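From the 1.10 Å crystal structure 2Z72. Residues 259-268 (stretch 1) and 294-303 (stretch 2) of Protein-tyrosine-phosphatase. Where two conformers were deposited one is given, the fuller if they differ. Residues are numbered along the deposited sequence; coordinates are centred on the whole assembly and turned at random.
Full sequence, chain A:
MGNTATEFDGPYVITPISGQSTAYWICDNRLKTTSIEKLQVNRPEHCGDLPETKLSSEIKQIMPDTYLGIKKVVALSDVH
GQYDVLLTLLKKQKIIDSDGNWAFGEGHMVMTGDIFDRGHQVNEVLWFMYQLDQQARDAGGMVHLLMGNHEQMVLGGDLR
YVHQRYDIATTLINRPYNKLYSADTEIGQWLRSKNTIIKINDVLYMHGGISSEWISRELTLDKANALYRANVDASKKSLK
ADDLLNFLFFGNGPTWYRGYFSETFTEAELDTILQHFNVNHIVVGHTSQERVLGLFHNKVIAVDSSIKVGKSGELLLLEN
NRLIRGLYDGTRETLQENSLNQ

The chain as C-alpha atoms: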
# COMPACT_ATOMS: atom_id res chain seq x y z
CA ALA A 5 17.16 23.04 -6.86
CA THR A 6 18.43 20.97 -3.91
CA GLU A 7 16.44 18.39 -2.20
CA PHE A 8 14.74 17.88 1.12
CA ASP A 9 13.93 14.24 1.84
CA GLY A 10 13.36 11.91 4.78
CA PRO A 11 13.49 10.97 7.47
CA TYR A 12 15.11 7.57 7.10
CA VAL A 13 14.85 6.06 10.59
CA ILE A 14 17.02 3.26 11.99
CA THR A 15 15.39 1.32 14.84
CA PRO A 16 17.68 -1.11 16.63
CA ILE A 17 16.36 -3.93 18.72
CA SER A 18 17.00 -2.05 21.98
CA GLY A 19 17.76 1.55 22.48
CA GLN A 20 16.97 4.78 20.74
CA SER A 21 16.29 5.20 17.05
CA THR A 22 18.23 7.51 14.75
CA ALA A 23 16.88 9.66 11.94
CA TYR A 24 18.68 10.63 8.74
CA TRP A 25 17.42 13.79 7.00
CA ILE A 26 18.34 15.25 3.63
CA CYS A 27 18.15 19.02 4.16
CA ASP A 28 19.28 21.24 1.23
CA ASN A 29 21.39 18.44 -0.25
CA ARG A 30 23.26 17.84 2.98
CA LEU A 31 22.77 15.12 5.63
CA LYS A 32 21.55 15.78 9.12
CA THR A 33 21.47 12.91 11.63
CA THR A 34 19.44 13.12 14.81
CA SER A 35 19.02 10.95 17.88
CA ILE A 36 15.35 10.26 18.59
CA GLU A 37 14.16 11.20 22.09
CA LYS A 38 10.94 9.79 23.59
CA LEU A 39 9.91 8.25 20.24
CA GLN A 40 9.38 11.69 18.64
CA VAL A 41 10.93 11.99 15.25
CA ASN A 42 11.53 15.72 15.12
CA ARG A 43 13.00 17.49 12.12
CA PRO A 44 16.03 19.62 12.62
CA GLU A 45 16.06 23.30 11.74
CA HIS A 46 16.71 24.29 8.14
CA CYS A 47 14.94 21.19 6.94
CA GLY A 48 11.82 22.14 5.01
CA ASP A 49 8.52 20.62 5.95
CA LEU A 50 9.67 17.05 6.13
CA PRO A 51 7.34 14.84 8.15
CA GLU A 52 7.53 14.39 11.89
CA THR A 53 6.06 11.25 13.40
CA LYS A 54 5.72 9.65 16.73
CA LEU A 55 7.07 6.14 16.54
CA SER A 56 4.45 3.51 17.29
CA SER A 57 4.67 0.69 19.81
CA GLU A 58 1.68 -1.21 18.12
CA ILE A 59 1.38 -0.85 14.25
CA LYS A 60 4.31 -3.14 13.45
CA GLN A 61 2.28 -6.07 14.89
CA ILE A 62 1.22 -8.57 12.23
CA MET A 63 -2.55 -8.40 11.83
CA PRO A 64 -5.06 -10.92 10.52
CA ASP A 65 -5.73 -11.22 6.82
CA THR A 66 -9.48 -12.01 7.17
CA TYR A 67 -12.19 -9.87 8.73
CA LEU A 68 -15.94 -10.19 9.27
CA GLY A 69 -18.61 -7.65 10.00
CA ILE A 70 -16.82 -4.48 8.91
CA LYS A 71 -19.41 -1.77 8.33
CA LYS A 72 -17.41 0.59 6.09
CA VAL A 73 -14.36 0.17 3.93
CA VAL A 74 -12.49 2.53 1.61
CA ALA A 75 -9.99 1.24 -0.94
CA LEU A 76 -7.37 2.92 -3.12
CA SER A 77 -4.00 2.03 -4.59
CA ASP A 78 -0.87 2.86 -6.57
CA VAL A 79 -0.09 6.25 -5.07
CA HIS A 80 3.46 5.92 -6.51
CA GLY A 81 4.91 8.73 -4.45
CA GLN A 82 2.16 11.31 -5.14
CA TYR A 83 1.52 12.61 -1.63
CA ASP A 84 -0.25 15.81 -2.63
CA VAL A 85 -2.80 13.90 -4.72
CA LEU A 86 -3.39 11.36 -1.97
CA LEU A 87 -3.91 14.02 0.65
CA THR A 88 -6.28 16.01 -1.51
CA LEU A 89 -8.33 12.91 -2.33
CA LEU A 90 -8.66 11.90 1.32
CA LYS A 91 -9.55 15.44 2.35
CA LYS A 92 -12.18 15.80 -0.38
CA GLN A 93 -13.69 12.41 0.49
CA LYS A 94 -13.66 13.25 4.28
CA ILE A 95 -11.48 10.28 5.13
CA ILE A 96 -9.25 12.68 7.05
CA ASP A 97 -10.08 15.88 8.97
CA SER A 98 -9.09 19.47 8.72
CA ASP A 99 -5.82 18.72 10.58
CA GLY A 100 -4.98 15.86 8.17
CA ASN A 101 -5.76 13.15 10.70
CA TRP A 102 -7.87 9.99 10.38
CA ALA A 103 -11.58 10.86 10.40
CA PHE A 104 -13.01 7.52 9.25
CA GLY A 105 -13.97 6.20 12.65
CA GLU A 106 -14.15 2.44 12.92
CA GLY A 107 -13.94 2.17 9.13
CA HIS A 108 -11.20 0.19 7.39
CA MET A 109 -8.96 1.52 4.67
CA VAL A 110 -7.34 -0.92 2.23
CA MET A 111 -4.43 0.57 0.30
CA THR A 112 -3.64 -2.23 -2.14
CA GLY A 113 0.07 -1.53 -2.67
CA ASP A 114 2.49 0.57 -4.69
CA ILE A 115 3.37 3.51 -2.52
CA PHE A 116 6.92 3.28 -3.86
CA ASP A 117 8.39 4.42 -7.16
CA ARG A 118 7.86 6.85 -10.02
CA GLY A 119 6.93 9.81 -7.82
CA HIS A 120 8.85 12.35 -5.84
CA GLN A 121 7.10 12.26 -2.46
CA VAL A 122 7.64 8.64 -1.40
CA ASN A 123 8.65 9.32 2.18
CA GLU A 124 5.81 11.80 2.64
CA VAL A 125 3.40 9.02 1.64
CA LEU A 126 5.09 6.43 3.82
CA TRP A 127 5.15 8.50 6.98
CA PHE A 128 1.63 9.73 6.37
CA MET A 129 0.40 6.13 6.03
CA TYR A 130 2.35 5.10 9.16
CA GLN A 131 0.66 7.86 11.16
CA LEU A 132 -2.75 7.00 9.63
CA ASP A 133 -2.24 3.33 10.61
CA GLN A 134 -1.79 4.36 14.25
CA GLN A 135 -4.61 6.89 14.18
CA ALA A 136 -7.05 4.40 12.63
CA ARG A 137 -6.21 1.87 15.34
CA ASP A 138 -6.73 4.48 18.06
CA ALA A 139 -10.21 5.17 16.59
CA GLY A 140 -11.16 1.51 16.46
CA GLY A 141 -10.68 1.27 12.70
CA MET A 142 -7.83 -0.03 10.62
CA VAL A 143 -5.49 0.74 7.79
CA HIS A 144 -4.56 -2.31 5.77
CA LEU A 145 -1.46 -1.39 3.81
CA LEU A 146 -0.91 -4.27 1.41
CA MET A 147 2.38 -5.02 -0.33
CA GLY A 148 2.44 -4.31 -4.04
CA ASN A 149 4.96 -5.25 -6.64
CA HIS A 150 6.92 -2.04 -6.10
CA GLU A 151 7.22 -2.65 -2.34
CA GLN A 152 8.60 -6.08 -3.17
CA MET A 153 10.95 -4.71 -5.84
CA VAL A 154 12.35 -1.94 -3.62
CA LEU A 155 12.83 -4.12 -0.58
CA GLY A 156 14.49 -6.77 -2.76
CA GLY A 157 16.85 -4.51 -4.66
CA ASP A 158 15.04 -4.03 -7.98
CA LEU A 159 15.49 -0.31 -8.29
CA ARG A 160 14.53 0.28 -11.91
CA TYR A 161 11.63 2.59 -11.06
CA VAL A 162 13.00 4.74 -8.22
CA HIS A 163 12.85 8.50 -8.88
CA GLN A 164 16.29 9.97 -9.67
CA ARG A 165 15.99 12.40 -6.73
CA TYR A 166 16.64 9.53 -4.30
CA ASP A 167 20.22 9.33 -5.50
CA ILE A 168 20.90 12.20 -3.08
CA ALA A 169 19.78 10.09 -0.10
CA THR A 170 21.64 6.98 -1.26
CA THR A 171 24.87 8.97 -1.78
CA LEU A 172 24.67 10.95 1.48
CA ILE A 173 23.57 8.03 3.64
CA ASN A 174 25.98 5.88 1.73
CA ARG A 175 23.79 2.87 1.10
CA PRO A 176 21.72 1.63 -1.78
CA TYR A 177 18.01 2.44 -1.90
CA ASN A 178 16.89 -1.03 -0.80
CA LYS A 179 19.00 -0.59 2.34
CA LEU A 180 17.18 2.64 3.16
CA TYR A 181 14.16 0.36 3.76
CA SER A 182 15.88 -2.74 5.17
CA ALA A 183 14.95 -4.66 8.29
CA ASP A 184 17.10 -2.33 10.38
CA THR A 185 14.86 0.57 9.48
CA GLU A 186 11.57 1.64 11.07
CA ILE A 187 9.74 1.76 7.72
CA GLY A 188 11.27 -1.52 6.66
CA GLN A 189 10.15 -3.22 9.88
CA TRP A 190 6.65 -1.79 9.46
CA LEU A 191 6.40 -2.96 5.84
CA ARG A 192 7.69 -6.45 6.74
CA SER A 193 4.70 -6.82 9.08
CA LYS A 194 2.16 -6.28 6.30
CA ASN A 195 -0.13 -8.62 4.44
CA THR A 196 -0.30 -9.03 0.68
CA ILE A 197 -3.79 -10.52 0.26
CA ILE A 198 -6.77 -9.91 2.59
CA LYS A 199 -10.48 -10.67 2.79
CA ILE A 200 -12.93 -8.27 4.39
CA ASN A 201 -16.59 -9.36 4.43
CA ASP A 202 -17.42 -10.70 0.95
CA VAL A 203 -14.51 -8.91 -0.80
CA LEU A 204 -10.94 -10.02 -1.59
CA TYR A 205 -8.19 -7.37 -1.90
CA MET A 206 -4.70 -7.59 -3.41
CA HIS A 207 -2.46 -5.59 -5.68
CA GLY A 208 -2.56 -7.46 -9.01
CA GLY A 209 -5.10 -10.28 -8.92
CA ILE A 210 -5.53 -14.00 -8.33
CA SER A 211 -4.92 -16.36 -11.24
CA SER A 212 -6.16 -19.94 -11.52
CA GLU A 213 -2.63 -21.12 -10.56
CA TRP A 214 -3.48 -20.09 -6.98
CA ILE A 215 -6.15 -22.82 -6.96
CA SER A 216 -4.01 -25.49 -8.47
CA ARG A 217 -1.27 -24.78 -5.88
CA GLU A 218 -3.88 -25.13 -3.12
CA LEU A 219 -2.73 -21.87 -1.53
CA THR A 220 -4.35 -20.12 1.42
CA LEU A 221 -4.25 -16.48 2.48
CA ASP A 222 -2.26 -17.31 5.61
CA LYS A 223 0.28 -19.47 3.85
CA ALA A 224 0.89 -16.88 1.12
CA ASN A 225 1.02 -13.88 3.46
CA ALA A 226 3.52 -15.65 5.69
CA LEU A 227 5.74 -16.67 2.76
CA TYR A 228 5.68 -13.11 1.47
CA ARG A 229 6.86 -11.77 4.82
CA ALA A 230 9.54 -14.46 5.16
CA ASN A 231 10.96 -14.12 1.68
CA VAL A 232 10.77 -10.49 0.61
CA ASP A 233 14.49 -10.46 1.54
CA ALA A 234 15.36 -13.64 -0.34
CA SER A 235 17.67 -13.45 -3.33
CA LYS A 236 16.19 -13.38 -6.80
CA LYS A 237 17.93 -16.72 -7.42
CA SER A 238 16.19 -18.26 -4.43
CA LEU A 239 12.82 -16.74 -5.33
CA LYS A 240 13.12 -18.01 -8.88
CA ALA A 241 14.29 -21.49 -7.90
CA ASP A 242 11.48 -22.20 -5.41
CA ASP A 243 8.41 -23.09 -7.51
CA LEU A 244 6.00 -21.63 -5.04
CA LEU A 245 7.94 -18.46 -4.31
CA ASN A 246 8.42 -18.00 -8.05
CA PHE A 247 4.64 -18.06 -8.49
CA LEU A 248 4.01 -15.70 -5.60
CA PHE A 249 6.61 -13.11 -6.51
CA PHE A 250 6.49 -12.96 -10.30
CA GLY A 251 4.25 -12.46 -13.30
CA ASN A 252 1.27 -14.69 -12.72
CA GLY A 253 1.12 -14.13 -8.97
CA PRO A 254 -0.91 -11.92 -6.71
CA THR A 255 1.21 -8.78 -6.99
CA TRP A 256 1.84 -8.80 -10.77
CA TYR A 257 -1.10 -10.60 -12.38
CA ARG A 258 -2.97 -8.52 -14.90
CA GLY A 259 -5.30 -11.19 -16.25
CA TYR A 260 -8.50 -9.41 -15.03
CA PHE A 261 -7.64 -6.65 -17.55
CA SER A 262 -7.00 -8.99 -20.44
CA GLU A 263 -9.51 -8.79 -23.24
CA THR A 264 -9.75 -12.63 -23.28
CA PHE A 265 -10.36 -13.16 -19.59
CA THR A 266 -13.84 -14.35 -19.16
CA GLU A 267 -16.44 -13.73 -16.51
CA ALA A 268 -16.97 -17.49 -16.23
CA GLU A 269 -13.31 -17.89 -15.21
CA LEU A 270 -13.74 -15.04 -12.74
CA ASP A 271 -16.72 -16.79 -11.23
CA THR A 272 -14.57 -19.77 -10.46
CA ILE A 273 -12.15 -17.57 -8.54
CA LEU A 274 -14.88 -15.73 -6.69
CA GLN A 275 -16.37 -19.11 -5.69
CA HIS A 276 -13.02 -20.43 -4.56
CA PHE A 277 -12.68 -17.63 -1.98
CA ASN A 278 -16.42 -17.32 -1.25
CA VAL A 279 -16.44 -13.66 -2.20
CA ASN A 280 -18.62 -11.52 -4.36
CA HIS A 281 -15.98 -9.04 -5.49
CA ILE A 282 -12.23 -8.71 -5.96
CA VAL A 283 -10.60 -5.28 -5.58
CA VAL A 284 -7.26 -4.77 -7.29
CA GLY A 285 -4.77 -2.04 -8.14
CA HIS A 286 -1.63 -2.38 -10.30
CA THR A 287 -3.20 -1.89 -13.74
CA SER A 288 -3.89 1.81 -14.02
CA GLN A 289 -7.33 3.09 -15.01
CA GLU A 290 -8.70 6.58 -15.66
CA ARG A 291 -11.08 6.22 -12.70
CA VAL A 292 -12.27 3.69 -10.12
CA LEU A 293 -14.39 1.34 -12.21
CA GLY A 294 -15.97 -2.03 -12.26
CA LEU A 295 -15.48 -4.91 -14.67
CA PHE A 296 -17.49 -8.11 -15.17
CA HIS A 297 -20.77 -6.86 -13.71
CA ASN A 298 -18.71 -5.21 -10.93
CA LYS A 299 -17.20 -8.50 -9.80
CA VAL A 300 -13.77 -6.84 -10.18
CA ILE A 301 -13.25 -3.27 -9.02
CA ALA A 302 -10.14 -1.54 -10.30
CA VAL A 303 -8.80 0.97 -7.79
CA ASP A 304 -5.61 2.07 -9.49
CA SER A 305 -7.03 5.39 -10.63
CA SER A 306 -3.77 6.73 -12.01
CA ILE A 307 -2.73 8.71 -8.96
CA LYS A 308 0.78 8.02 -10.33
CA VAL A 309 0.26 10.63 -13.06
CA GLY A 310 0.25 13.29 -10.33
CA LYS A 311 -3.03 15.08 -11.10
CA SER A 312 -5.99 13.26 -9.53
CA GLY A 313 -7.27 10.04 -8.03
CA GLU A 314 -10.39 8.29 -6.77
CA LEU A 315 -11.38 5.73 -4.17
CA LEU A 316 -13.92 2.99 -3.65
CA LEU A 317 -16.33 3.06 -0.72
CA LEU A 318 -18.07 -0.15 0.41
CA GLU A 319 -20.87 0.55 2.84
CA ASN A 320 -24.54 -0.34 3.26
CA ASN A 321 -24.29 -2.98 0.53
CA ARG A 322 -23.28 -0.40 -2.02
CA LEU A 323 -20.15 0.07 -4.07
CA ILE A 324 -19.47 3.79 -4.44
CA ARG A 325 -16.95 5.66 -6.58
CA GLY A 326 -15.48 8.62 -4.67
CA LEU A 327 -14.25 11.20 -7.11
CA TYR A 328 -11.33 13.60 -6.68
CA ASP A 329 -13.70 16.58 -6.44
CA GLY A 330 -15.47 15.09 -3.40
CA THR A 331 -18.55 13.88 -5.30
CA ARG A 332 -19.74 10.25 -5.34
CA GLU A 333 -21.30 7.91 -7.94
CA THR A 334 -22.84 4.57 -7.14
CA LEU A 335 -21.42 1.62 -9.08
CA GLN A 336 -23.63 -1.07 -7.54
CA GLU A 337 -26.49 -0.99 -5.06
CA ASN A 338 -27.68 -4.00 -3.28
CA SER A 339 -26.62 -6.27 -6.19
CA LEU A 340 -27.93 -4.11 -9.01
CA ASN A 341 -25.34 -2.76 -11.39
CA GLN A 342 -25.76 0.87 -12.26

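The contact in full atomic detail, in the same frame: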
# COMPACT_ATOMS: atom_id res chain seq x y z
N GLY A 259 -4.35 -10.43 -15.46
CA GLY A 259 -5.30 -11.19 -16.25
C GLY A 259 -6.69 -10.58 -16.20
O GLY A 259 -7.47 -10.73 -17.18
N TYR A 260 -7.12 -9.95 -15.09
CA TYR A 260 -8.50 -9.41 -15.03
C TYR A 260 -8.71 -8.30 -16.07
O TYR A 260 -9.85 -8.01 -16.41
CB TYR A 260 -8.86 -8.88 -13.65
CG TYR A 260 -8.76 -9.89 -12.54
CD1 TYR A 260 -8.82 -11.27 -12.80
CD2 TYR A 260 -8.63 -9.50 -11.24
CE1 TYR A 260 -8.73 -12.18 -11.74
CE2 TYR A 260 -8.56 -10.41 -10.20
CZ TYR A 260 -8.60 -11.75 -10.45
OH TYR A 260 -8.50 -12.62 -9.39
N PHE A 261 -7.62 -7.73 -16.58
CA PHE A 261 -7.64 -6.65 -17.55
C PHE A 261 -7.36 -7.08 -18.95
O PHE A 261 -7.27 -6.25 -19.88
CB PHE A 261 -6.65 -5.56 -17.09
CG PHE A 261 -7.02 -5.01 -15.74
CD1 PHE A 261 -6.43 -5.55 -14.59
CD2 PHE A 261 -7.95 -4.02 -15.62
CE1 PHE A 261 -6.84 -5.07 -13.37
CE2 PHE A 261 -8.30 -3.53 -14.41
CZ PHE A 261 -7.75 -4.06 -13.26
N SER A 262 -7.20 -8.36 -19.16
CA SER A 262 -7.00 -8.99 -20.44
C SER A 262 -8.33 -9.07 -21.18
O SER A 262 -9.36 -9.42 -20.63
CB SER A 262 -6.35 -10.37 -20.31
OG SER A 262 -6.28 -11.02 -21.57
N GLU A 263 -8.31 -8.72 -22.47
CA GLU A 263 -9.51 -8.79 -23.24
C GLU A 263 -10.02 -10.23 -23.44
O GLU A 263 -11.16 -10.40 -23.85
CB GLU A 263 -9.33 -8.23 -24.68
CG GLU A 263 -10.00 -6.91 -24.91
CD GLU A 263 -10.16 -6.39 -26.33
OE1 GLU A 263 -11.33 -6.10 -26.67
OE2 GLU A 263 -9.13 -6.25 -26.98
N THR A 264 -9.26 -11.26 -23.18
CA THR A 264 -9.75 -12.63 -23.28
C THR A 264 -10.20 -13.28 -21.99
O THR A 264 -10.75 -14.37 -22.01
CB THR A 264 -8.62 -13.54 -23.82
OG1 THR A 264 -7.41 -13.39 -23.11
CG2 THR A 264 -8.39 -13.08 -25.25
N PHE A 265 -9.89 -12.65 -20.86
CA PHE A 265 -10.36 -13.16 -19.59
C PHE A 265 -11.85 -13.10 -19.56
O PHE A 265 -12.52 -12.13 -19.95
CB PHE A 265 -9.77 -12.28 -18.48
CG PHE A 265 -9.95 -12.91 -17.11
CD1 PHE A 265 -10.86 -12.37 -16.23
CD2 PHE A 265 -9.24 -14.03 -16.71
CE1 PHE A 265 -11.07 -12.87 -14.95
CE2 PHE A 265 -9.45 -14.55 -15.46
CZ PHE A 265 -10.39 -14.01 -14.62
N THR A 266 -12.40 -14.23 -19.09
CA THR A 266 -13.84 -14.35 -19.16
C THR A 266 -14.45 -14.29 -17.77
O THR A 266 -13.83 -14.66 -16.78
CB THR A 266 -14.27 -15.68 -19.77
OG1 THR A 266 -13.57 -16.77 -19.12
CG2 THR A 266 -13.80 -15.78 -21.20
N GLU A 267 -15.69 -13.77 -17.74
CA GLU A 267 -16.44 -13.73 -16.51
C GLU A 267 -16.65 -15.10 -15.93
O GLU A 267 -16.63 -15.27 -14.71
CB GLU A 267 -17.76 -13.04 -16.77
CG GLU A 267 -18.47 -12.62 -15.53
CD GLU A 267 -19.50 -11.51 -15.64
OE1 GLU A 267 -20.44 -11.54 -14.82
OE2 GLU A 267 -19.34 -10.59 -16.49
N ALA A 268 -16.87 -16.10 -16.74
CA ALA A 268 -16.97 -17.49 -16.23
C ALA A 268 -15.78 -17.93 -15.39
O ALA A 268 -15.82 -18.52 -14.33
CB ALA A 268 -17.19 -18.44 -17.38
N GLY A 294 -15.69 -0.60 -12.31
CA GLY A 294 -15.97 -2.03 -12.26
C GLY A 294 -15.89 -2.72 -13.59
O GLY A 294 -16.17 -2.10 -14.64
N LEU A 295 -15.49 -4.00 -13.52
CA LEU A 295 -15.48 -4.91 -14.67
C LEU A 295 -16.29 -6.15 -14.31
O LEU A 295 -16.47 -6.53 -13.14
CB LEU A 295 -14.03 -5.30 -15.00
CG LEU A 295 -13.15 -4.14 -15.50
CD1 LEU A 295 -11.78 -4.72 -15.72
CD2 LEU A 295 -13.68 -3.60 -16.80
N PHE A 296 -16.79 -6.81 -15.34
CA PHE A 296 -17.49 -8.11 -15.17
C PHE A 296 -18.66 -7.97 -14.21
O PHE A 296 -18.76 -8.64 -13.21
CB PHE A 296 -16.54 -9.20 -14.73
CG PHE A 296 -15.36 -9.36 -15.65
CD1 PHE A 296 -14.10 -8.96 -15.26
CD2 PHE A 296 -15.53 -9.88 -16.91
CE1 PHE A 296 -13.03 -9.11 -16.11
CE2 PHE A 296 -14.47 -10.04 -17.80
CZ PHE A 296 -13.20 -9.61 -17.40
N HIS A 297 -19.60 -7.07 -14.55
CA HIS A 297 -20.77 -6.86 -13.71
C HIS A 297 -20.33 -6.54 -12.29
O HIS A 297 -20.89 -7.02 -11.29
CB HIS A 297 -21.69 -8.07 -13.87
CG HIS A 297 -22.20 -8.34 -15.26
ND1 HIS A 297 -21.55 -9.19 -16.11
CD2 HIS A 297 -23.21 -7.81 -15.94
CE1 HIS A 297 -22.18 -9.23 -17.29
NE2 HIS A 297 -23.19 -8.39 -17.21
N ASN A 298 -19.31 -5.69 -12.16
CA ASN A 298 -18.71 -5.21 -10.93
C ASN A 298 -18.23 -6.30 -9.97
O ASN A 298 -18.05 -6.06 -8.78
CB ASN A 298 -19.73 -4.37 -10.22
CG ASN A 298 -20.00 -3.03 -10.85
OD1 ASN A 298 -19.09 -2.38 -11.29
ND2 ASN A 298 -21.27 -2.64 -10.88
N LYS A 299 -17.88 -7.44 -10.53
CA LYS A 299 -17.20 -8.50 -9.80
C LYS A 299 -15.72 -8.19 -9.54
O LYS A 299 -15.17 -8.70 -8.57
CB LYS A 299 -17.32 -9.82 -10.59
CG LYS A 299 -18.77 -10.28 -10.64
CD LYS A 299 -18.93 -11.51 -11.50
CE LYS A 299 -20.39 -11.84 -11.70
NZ LYS A 299 -20.58 -13.01 -12.62
N VAL A 300 -15.11 -7.38 -10.41
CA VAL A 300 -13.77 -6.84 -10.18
C VAL A 300 -13.93 -5.33 -10.09
O VAL A 300 -14.56 -4.72 -10.96
CB VAL A 300 -12.77 -7.20 -11.29
CG1 VAL A 300 -11.49 -6.37 -11.16
CG2 VAL A 300 -12.39 -8.67 -11.30
N ILE A 301 -13.34 -4.74 -9.07
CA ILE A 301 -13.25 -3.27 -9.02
C ILE A 301 -11.79 -2.90 -9.06
O ILE A 301 -11.00 -3.32 -8.24
CB ILE A 301 -13.93 -2.63 -7.80
CG1 ILE A 301 -15.32 -3.22 -7.50
CG2 ILE A 301 -13.99 -1.13 -8.00
CD1 ILE A 301 -16.38 -2.92 -8.54
N ALA A 302 -11.48 -2.07 -10.09
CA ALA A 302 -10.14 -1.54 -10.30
C ALA A 302 -9.99 -0.26 -9.53
O ALA A 302 -10.76 0.70 -9.71
CB ALA A 302 -9.94 -1.28 -11.80
N VAL A 303 -9.02 -0.20 -8.62
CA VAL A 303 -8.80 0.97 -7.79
C VAL A 303 -7.41 1.59 -7.97
O VAL A 303 -7.06 2.45 -7.17
CB VAL A 303 -9.11 0.67 -6.30
CG1 VAL A 303 -10.58 0.26 -6.13
CG2 VAL A 303 -8.19 -0.38 -5.69

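The apolar centre of this contact is built from aromatic side chains of the first stretch laid against one side of a hairpin. Along the strand, side chains alternate: Val300 and Ala302 point toward the first stretch, while Ile301 between them points away. Val300 CG2 lies 3.9 Å from Tyr260 CD2 and makes an off-centre CH-pi contact with the Tyr260 ring, CG2 4.3 Å from the centroid and 29° off the ring normal. Ala302 offers only a methyl, and the Phe261 ring meets that small surface: its CA-to-CB bond points away, yet the ring comes back so that Phe261 CE2 reaches Ala302 CB at 3.8 Å, the methyl lying at the ring edge. The same ring meets Leu295, Phe261 CD2 to Leu295 CD1, at 3.9 Å.

Phe296 carries the apolar surface outward. Its ring meets backbone as well as side chains, with Phe296 CE1 3.4 Å from Tyr260 O, which lies near the ring plane, and Phe296 CE2 3.6 Å from Phe265 O. Phe265 turns its edge toward the face of Phe296 in an offset edge-to-face pair, centroids 5.8 Å apart and planes at 74°.

The type I' turn from Phe296 to Lys299, closed by Lys299 N to Phe296 O at 3.1 Å, brings His297 and Lys299 within reach of one carboxylate. Glu267, at the start of a helix just after the N-cap residue Thr266, leaves its backbone sideways, but an extended side chain, t at both chi1 and chi2, carries its end to the turn. There Glu267 OE1 accepts a hydrogen bond from Lys299 NZ at 2.6 Å, within a salt bridge, and Glu267 OE2 accepts one from His297 ND1, also at 2.6 Å. Glu267 OE2 additionally lies 3.4 Å from Phe296 CA. The rule is economical: inward-pointing strand residues and Phe296 at the turn supply the packing, and a tight turn gathers two donors around one acid.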